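Local coordinates for protein peptide amidase (Stenotrophomonas maltophilia, PDB 1M22) that probably hydrolyses amide bonds, as a member of the amidase signature family of enzymes, at residues A[88-93]-A[106-111]; A[92-97]-A[122-127]; A[100-105]-A[343-348]. One frame throughout, in Å; residues are numbered along the deposited sequence.

How the contacts relate
Leaving strand 82-86, the chain enters a long loop from which all three contacts begin. Contact 1 closes this loop on itself, bringing 106-111 back to 88-93 across twelve intervening residues. Contact 2 starts from the same place, sharing Ala92 and Pro93, but closes later, after helix 112-119, on strand 123-128. Contact 3 leaves from 100-105, inside both earlier closures, and ends far along the chain at 343-348, so it crosses each of them. Phe106 packs on Ala343 and Pro344 to join contacts 1 and 3, while Ile89 O meets Lys127 between contacts 1 and 2. Together they join this loop to strand 123-128, beside the sheet's edge strand, and to the loop between helices 319-340 and 348-357.

Contact 1: A[88-93]-A[106-111]; sequences NINAAP and FRPDDA
Asn90 and Pro108 touch where the long loop after strand 82-86 doubles back, their side chains crossing at about a right angle. From its root outward, the asparagine is engaged at every atom. Asn90 CB points toward 106-111 and lies 3.1 Å from Asp109 O. Asn90 CG is set beside the backbone N, anti to the carbonyl carbon (chi1 -64°), which carries it to the proline ring, 3.4 Å from Pro108 CG. At the tip, OD1 also touches Pro108 CG, whereas ND2 is nearer to Pro108 CB. Both polar atoms have partners: OD1 is hydrogen-bonded to Tyr337 OH of helix 319-340, and ND2 donates to water 1, which in turn donates to Asp109 O. Held at both OD1 and ND2, the carboxamide is restrained in its rotation. The same proline is also pressed against Phe106: Pro108 CD lies over the centre of the Phe106 ring, 3.5 Å above its plane.

Backbone and carboxylate bonds continue the closure. Ala111 N donates to Asn90 O over 3.0 Å, coming from well above the carbonyl plane. Ala92 N reaches Asp110 OD1 at 2.8 Å and meets it nearly along the C-O bond. The other carboxylate oxygen, OD2, forms a salt bridge with Arg118, which also bonds Ala92 O. Water 2 accepts from Ala91 N and can donate to Pro108 O. Pro93 O, past the cis peptide that precedes this proline, lies 3.3 Å from Arg107 CD.

Ala111 is the N-cap residue of helix 112-119. Because strands 82-86 and 123-128 are adjacent and parallel, the loop closed here is the first connection of a beta-alpha-beta crossover, leading from the one through that helix to the other, and it begins beside the active-site Lys86, on which Ile89 borders.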
loop_
_atom_site.group_PDB
_atom_site.type_symbol
_atom_site.label_atom_id
_atom_site.label_comp_id
_atom_site.label_asym_id
_atom_site.label_seq_id
_atom_site.Cartn_x
_atom_site.Cartn_y
_atom_site.Cartn_z
ATOM N N ASN A 88 8.475 5.705 -4.622
ATOM C CA ASN A 88 7.970 6.186 -5.903
ATOM C C ASN A 88 7.175 7.470 -5.618
ATOM O O ASN A 88 6.610 8.081 -6.523
ATOM C CB ASN A 88 7.110 5.141 -6.642
ATOM C CG ASN A 88 5.928 4.641 -5.836
ATOM O OD1 ASN A 88 5.792 4.924 -4.650
ATOM N ND2 ASN A 88 5.066 3.869 -6.491
ATOM N N ILE A 89 7.176 7.887 -4.350
ATOM C CA ILE A 89 6.475 9.096 -3.906
ATOM C C ILE A 89 7.489 10.224 -3.673
ATOM O O ILE A 89 8.399 10.087 -2.854
ATOM C CB ILE A 89 5.710 8.833 -2.581
ATOM C CG1 ILE A 89 4.713 7.685 -2.769
ATOM C CG2 ILE A 89 5.002 10.108 -2.120
ATOM C CD1 ILE A 89 4.058 7.203 -1.479
ATOM N N ASN A 90 7.333 11.335 -4.388
ATOM C CA ASN A 90 8.247 12.472 -4.258
ATOM C C ASN A 90 8.272 13.039 -2.842
ATOM O O ASN A 90 7.223 13.295 -2.250
ATOM C CB ASN A 90 7.850 13.602 -5.216
ATOM C CG ASN A 90 7.975 13.219 -6.679
ATOM O OD1 ASN A 90 8.416 12.125 -7.021
ATOM N ND2 ASN A 90 7.584 14.139 -7.558
ATOM N N ALA A 91 9.473 13.257 -2.312
ATOM C CA ALA A 91 9.622 13.816 -0.972
ATOM C C ALA A 91 11.014 14.402 -0.769
ATOM O O ALA A 91 11.993 13.669 -0.646
ATOM C CB ALA A 91 9.349 12.744 0.085
ATOM N N ALA A 92 11.098 15.726 -0.743
ATOM C CA ALA A 92 12.375 16.393 -0.535
ATOM C C ALA A 92 12.810 16.151 0.908
ATOM O O ALA A 92 11.971 15.973 1.792
ATOM C CB ALA A 92 12.231 17.885 -0.802
ATOM N N PRO A 93 14.126 16.152 1.172
ATOM C CA PRO A 93 15.234 16.364 0.235
ATOM C C PRO A 93 15.829 15.056 -0.284
ATOM O O PRO A 93 16.942 15.033 -0.811
ATOM C CB PRO A 93 16.231 17.134 1.083
ATOM C CG PRO A 93 16.119 16.410 2.390
ATOM C CD PRO A 93 14.614 16.205 2.564
ATOM N N PHE A 106 17.968 12.037 -8.490
ATOM C CA PHE A 106 16.773 12.812 -8.803
ATOM C C PHE A 106 16.016 13.098 -7.503
ATOM O O PHE A 106 15.495 12.180 -6.867
ATOM C CB PHE A 106 15.925 12.003 -9.787
ATOM C CG PHE A 106 14.578 12.591 -10.078
ATOM C CD1 PHE A 106 14.452 13.876 -10.595
ATOM C CD2 PHE A 106 13.431 11.836 -9.871
ATOM C CE1 PHE A 106 13.195 14.396 -10.903
ATOM C CE2 PHE A 106 12.178 12.344 -10.174
ATOM C CZ PHE A 106 12.058 13.625 -10.692
ATOM N N ARG A 107 15.959 14.370 -7.114
ATOM C CA ARG A 107 15.309 14.764 -5.863
ATOM C C ARG A 107 14.214 15.816 -6.029
ATOM O O ARG A 107 14.406 16.989 -5.701
ATOM C CB ARG A 107 16.371 15.281 -4.887
ATOM C CG ARG A 107 17.557 14.342 -4.722
ATOM C CD ARG A 107 18.569 14.886 -3.725
ATOM N NE ARG A 107 19.721 14.002 -3.579
ATOM C CZ ARG A 107 20.685 13.867 -4.485
ATOM N NH1 ARG A 107 20.644 14.564 -5.613
ATOM N NH2 ARG A 107 21.693 13.035 -4.264
ATOM N N PRO A 108 13.042 15.407 -6.535
ATOM C CA PRO A 108 11.909 16.317 -6.745
ATOM C C PRO A 108 11.231 16.805 -5.463
ATOM O O PRO A 108 11.401 16.224 -4.392
ATOM C CB PRO A 108 10.967 15.492 -7.614
ATOM C CG PRO A 108 11.218 14.092 -7.134
ATOM C CD PRO A 108 12.724 14.050 -7.014
ATOM N N ASP A 109 10.454 17.876 -5.593
ATOM C CA ASP A 109 9.732 18.456 -4.465
ATOM C C ASP A 109 8.608 17.536 -3.999
ATOM O O ASP A 109 8.170 16.655 -4.740
ATOM C CB ASP A 109 9.149 19.816 -4.857
ATOM C CG ASP A 109 10.205 20.783 -5.354
ATOM O OD1 ASP A 109 11.200 20.997 -4.632
ATOM O OD2 ASP A 109 10.036 21.329 -6.465
ATOM N N ASP A 110 8.141 17.768 -2.776
ATOM C CA ASP A 110 7.080 16.973 -2.153
ATOM C C ASP A 110 5.818 16.723 -2.972
ATOM O O ASP A 110 5.265 17.640 -3.579
ATOM C CB ASP A 110 6.623 17.626 -0.844
ATOM C CG ASP A 110 7.662 17.552 0.253
ATOM O OD1 ASP A 110 8.754 17.001 0.016
ATOM O OD2 ASP A 110 7.376 18.048 1.364
ATOM N N ALA A 111 5.358 15.475 -2.954
ATOM C CA ALA A 111 4.120 15.094 -3.622
ATOM C C ALA A 111 2.996 15.723 -2.794
ATOM O O ALA A 111 3.185 16.041 -1.617
ATOM C CB ALA A 111 3.972 13.582 -3.622
HETATM O O HOH W 1 6.135 16.388 -6.512
HETATM O O HOH W 2 12.174 13.544 -3.824
#

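Contact 2: A[92-97]-A[122-127]; sequences APMATS and AVVLGK
Met94 supplies the apolar half of this buried contact, reaching from the loop to strand 123-128 and touching three of its residues. Met94 SD sits 3.7 Å from Gly126 CA and equally close to Lys127 CG, with Lys127 CD only slightly farther. A bend at chi3 (-89°) then turns Met94 CE onto Val124 CG1, 3.6 Å away. The backbone angles of Gly126 by themselves call for glycine, since a CB would be jammed against the preceding carbonyl oxygen, and the methionine sulfur packs on its CA.

Val124, Gly126 and Lys127 belong to the closing strand of a beta-alpha-beta crossover, in which strand 123-128 runs parallel to its neighbour 82-86. Residues 92-97 are part of the connection between them, and on the other side of strand 123-128 lies the outermost strand 51-54, whose Glu53 also touches Met94.

The polar half gathers round the amine of Lys127. Bends at chi2, chi3 and chi4 curl the Lys127 chain instead of extending it, and bring NZ to the carbonyl of Ala95. Lys127 NZ makes a weak hydrogen bond of 3.4 Å to Ala95 O. Water 3 bridges the same two groups through shorter bonds: Lys127 NZ donates to it at 2.6 Å, and it lies 2.7 Å from Ala95 O, to which it can donate.

Stronger partners lie beyond the two segments. NZ forms a salt bridge with Asp87 OD1 and a hydrogen bond with Ile89 O, so the buried charge is probably balanced by that carboxylate. Asp87 also receives Ser97 OG on its second oxygen, while Ala95 N is held by Glu53.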
loop_
_atom_site.group_PDB
_atom_site.type_symbol
_atom_site.label_atom_id
_atom_site.label_comp_id
_atom_site.label_asym_id
_atom_site.label_seq_id
_atom_site.Cartn_x
_atom_site.Cartn_y
_atom_site.Cartn_z
ATOM N N ALA A 92 11.098 15.726 -0.743
ATOM C CA ALA A 92 12.375 16.393 -0.535
ATOM C C ALA A 92 12.810 16.151 0.908
ATOM O O ALA A 92 11.971 15.973 1.792
ATOM C CB ALA A 92 12.231 17.885 -0.802
ATOM N N PRO A 93 14.126 16.152 1.172
ATOM C CA PRO A 93 15.234 16.364 0.235
ATOM C C PRO A 93 15.829 15.056 -0.284
ATOM O O PRO A 93 16.942 15.033 -0.811
ATOM C CB PRO A 93 16.231 17.134 1.083
ATOM C CG PRO A 93 16.119 16.410 2.390
ATOM C CD PRO A 93 14.614 16.205 2.564
ATOM N N MET A 94 15.089 13.967 -0.127
ATOM C CA MET A 94 15.549 12.657 -0.568
ATOM C C MET A 94 15.316 12.464 -2.058
ATOM O O MET A 94 14.605 13.236 -2.698
ATOM C CB MET A 94 14.802 11.567 0.195
ATOM C CG MET A 94 14.912 11.688 1.703
ATOM S SD MET A 94 13.492 10.976 2.549
ATOM C CE MET A 94 12.405 12.402 2.602
ATOM N N ALA A 95 15.931 11.430 -2.611
ATOM C CA ALA A 95 15.735 11.132 -4.016
ATOM C C ALA A 95 14.452 10.319 -4.105
ATOM O O ALA A 95 13.963 9.805 -3.098
ATOM C CB ALA A 95 16.906 10.318 -4.555
ATOM N N THR A 96 13.891 10.240 -5.304
ATOM C CA THR A 96 12.698 9.439 -5.554
ATOM C C THR A 96 13.138 8.642 -6.773
ATOM O O THR A 96 13.085 9.125 -7.901
ATOM C CB THR A 96 11.471 10.315 -5.869
ATOM O OG1 THR A 96 11.151 11.109 -4.717
ATOM C CG2 THR A 96 10.270 9.440 -6.206
ATOM N N SER A 97 13.579 7.414 -6.528
ATOM C CA SER A 97 14.133 6.576 -7.584
ATOM C C SER A 97 13.311 5.435 -8.147
ATOM O O SER A 97 13.684 4.869 -9.178
ATOM C CB SER A 97 15.452 5.976 -7.096
ATOM O OG SER A 97 15.219 4.995 -6.092
ATOM N N ALA A 122 3.419 15.194 10.627
ATOM C CA ALA A 122 4.143 13.933 10.562
ATOM C C ALA A 122 5.616 14.176 10.251
ATOM O O ALA A 122 5.976 15.158 9.602
ATOM C CB ALA A 122 3.527 13.017 9.504
ATOM N N VAL A 123 6.459 13.275 10.739
ATOM C CA VAL A 123 7.898 13.348 10.527
ATOM C C VAL A 123 8.269 12.281 9.500
ATOM O O VAL A 123 7.953 11.107 9.682
ATOM C CB VAL A 123 8.659 13.065 11.841
ATOM C CG1 VAL A 123 10.158 12.943 11.572
ATOM C CG2 VAL A 123 8.386 14.177 12.845
ATOM N N VAL A 124 8.924 12.683 8.417
ATOM C CA VAL A 124 9.323 11.721 7.398
ATOM C C VAL A 124 10.677 11.120 7.767
ATOM O O VAL A 124 11.689 11.814 7.780
ATOM C CB VAL A 124 9.417 12.386 6.008
ATOM C CG1 VAL A 124 9.852 11.366 4.963
ATOM C CG2 VAL A 124 8.068 12.984 5.633
ATOM N N LEU A 125 10.689 9.830 8.089
ATOM C CA LEU A 125 11.924 9.143 8.458
ATOM C C LEU A 125 12.782 8.818 7.243
ATOM O O LEU A 125 14.011 8.797 7.329
ATOM C CB LEU A 125 11.619 7.834 9.188
ATOM C CG LEU A 125 11.097 7.867 10.623
ATOM C CD1 LEU A 125 10.699 6.457 11.036
ATOM C CD2 LEU A 125 12.166 8.415 11.559
ATOM N N GLY A 126 12.128 8.552 6.118
ATOM C CA GLY A 126 12.848 8.206 4.910
ATOM C C GLY A 126 11.954 7.530 3.892
ATOM O O GLY A 126 10.726 7.600 3.990
ATOM N N LYS A 127 12.579 6.862 2.926
ATOM C CA LYS A 127 11.876 6.175 1.848
ATOM C C LYS A 127 12.078 4.668 1.935
ATOM O O LYS A 127 13.131 4.200 2.369
ATOM C CB LYS A 127 12.394 6.668 0.492
ATOM C CG LYS A 127 12.507 8.185 0.361
ATOM C CD LYS A 127 11.158 8.881 0.476
ATOM C CE LYS A 127 10.259 8.576 -0.713
ATOM N NZ LYS A 127 10.818 9.084 -2.004
HETATM O O HOH W 3 12.301 11.115 -1.471
#

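Contact 3: A[100-105]-A[343-348]; sequences SLALQG and APLRSL
Leu103 and Pro344 cross at about a right angle, and the leucine meets the proline ring with a single methyl. Leu103 CD2 touches two ring carbons at once, lying 3.8 Å from both Pro344 CG and Pro344 CD. Although the CB of Leu103 does not itself face 343-348, CG stands beside the backbone N (chi1 -59°) and the branch beyond it closes the distance.

A second pairing lies alongside the first. Ala102 and Leu345 aim their CB atoms toward each other's segments, so that Ala102 CB rests 3.7 Å from Leu345 CD1. Leu345 CD1 also lies 4.1 Å from Leu103 CD2, which links the two pairs into one apolar patch. Ala343 CB borders it more loosely, 4.3 Å from Leu103 CD2.

An ST turn precedes the contact on one side and a helix N-cap follows it on the other. Ser100 OG accepts a hydrogen bond of 3.0 Å from Ala102 N, the turn ending at the amide of the contacting alanine. Ser347 caps helix 348-357 by accepting from Asp350 N.

Phe354 and Leu351 of that helix pack on Ala102 and Leu345 respectively, and Phe338 of helix 319-340 also covers Leu345. Remote from the annotated active-site residues, this is apolar loop-to-loop packing that sets the loop of the beta-alpha-beta crossover against the loop joining helices 319-340 and 348-357.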
loop_
_atom_site.group_PDB
_atom_site.type_symbol
_atom_site.label_atom_id
_atom_site.label_comp_id
_atom_site.label_asym_id
_atom_site.label_seq_id
_atom_site.Cartn_x
_atom_site.Cartn_y
_atom_site.Cartn_z
ATOM N N SER A 100 15.292 2.468 -9.061
ATOM C CA SER A 100 16.217 2.452 -10.194
ATOM C C SER A 100 17.473 3.298 -10.015
ATOM O O SER A 100 17.443 4.361 -9.400
ATOM C CB SER A 100 15.479 2.911 -11.454
ATOM O OG SER A 100 16.364 3.032 -12.557
ATOM N N LEU A 101 18.581 2.819 -10.570
ATOM C CA LEU A 101 19.834 3.557 -10.493
ATOM C C LEU A 101 19.768 4.800 -11.384
ATOM O O LEU A 101 20.535 5.744 -11.206
ATOM C CB LEU A 101 21.001 2.665 -10.923
ATOM C CG LEU A 101 21.343 1.527 -9.959
ATOM C CD1 LEU A 101 22.425 0.647 -10.563
ATOM C CD2 LEU A 101 21.805 2.104 -8.629
ATOM N N ALA A 102 18.836 4.800 -12.334
ATOM C CA ALA A 102 18.680 5.927 -13.249
ATOM C C ALA A 102 18.230 7.210 -12.548
ATOM O O ALA A 102 18.509 8.313 -13.022
ATOM C CB ALA A 102 17.691 5.564 -14.351
ATOM N N LEU A 103 17.543 7.071 -11.416
ATOM C CA LEU A 103 17.054 8.237 -10.683
ATOM C C LEU A 103 17.666 8.398 -9.291
ATOM O O LEU A 103 17.082 9.048 -8.423
ATOM C CB LEU A 103 15.529 8.167 -10.555
ATOM C CG LEU A 103 14.717 8.123 -11.850
ATOM C CD1 LEU A 103 13.248 7.953 -11.512
ATOM C CD2 LEU A 103 14.941 9.395 -12.650
ATOM N N GLN A 104 18.845 7.820 -9.081
ATOM C CA GLN A 104 19.511 7.903 -7.785
ATOM C C GLN A 104 19.848 9.328 -7.345
ATOM O O GLN A 104 20.005 9.589 -6.154
ATOM C CB GLN A 104 20.790 7.062 -7.796
ATOM C CG GLN A 104 21.799 7.482 -8.850
ATOM C CD GLN A 104 23.099 6.712 -8.749
ATOM O OE1 GLN A 104 23.112 5.482 -8.809
ATOM N NE2 GLN A 104 24.203 7.433 -8.597
ATOM N N GLY A 105 19.961 10.245 -8.303
ATOM C CA GLY A 105 20.283 11.623 -7.969
ATOM C C GLY A 105 19.154 12.591 -8.269
ATOM O O GLY A 105 19.344 13.808 -8.298
ATOM N N ALA A 343 12.936 15.276 -14.775
ATOM C CA ALA A 343 13.831 14.191 -14.397
ATOM C C ALA A 343 14.996 14.101 -15.382
ATOM O O ALA A 343 14.937 14.662 -16.480
ATOM C CB ALA A 343 13.060 12.872 -14.369
ATOM N N PRO A 344 16.079 13.404 -14.995
ATOM C CA PRO A 344 17.247 13.256 -15.871
ATOM C C PRO A 344 16.921 12.388 -17.088
ATOM O O PRO A 344 17.651 12.384 -18.081
ATOM C CB PRO A 344 18.294 12.632 -14.950
ATOM C CG PRO A 344 17.466 11.839 -13.984
ATOM C CD PRO A 344 16.323 12.778 -13.683
ATOM N N LEU A 345 15.818 11.649 -16.990
ATOM C CA LEU A 345 15.333 10.796 -18.072
ATOM C C LEU A 345 14.163 11.563 -18.672
ATOM O O LEU A 345 13.349 12.120 -17.936
ATOM C CB LEU A 345 14.829 9.456 -17.528
ATOM C CG LEU A 345 15.827 8.545 -16.811
ATOM C CD1 LEU A 345 15.090 7.359 -16.202
ATOM C CD2 LEU A 345 16.890 8.076 -17.793
ATOM N N ARG A 346 14.071 11.592 -19.997
ATOM C CA ARG A 346 13.000 12.325 -20.662
ATOM C C ARG A 346 11.976 11.425 -21.341
ATOM O O ARG A 346 10.880 11.869 -21.682
ATOM C CB ARG A 346 13.598 13.283 -21.695
ATOM C CG ARG A 346 14.581 14.289 -21.112
ATOM C CD ARG A 346 15.392 14.980 -22.200
ATOM N NE ARG A 346 14.561 15.735 -23.133
ATOM C CZ ARG A 346 13.815 16.784 -22.797
ATOM N NH1 ARG A 346 13.791 17.211 -21.542
ATOM N NH2 ARG A 346 13.096 17.409 -23.720
ATOM N N SER A 347 12.326 10.158 -21.533
ATOM C CA SER A 347 11.416 9.235 -22.194
ATOM C C SER A 347 11.606 7.811 -21.709
ATOM O O SER A 347 12.588 7.490 -21.039
ATOM C CB SER A 347 11.647 9.267 -23.703
ATOM O OG SER A 347 12.925 8.742 -24.015
ATOM N N LEU A 348 10.651 6.959 -22.059
ATOM C CA LEU A 348 10.724 5.559 -21.692
ATOM C C LEU A 348 11.896 4.951 -22.462
ATOM O O LEU A 348 12.587 4.067 -21.963
ATOM C CB LEU A 348 9.410 4.859 -22.041
ATOM C CG LEU A 348 9.277 3.370 -21.721
ATOM C CD1 LEU A 348 9.796 3.069 -20.323
ATOM C CD2 LEU A 348 7.815 2.972 -21.852
#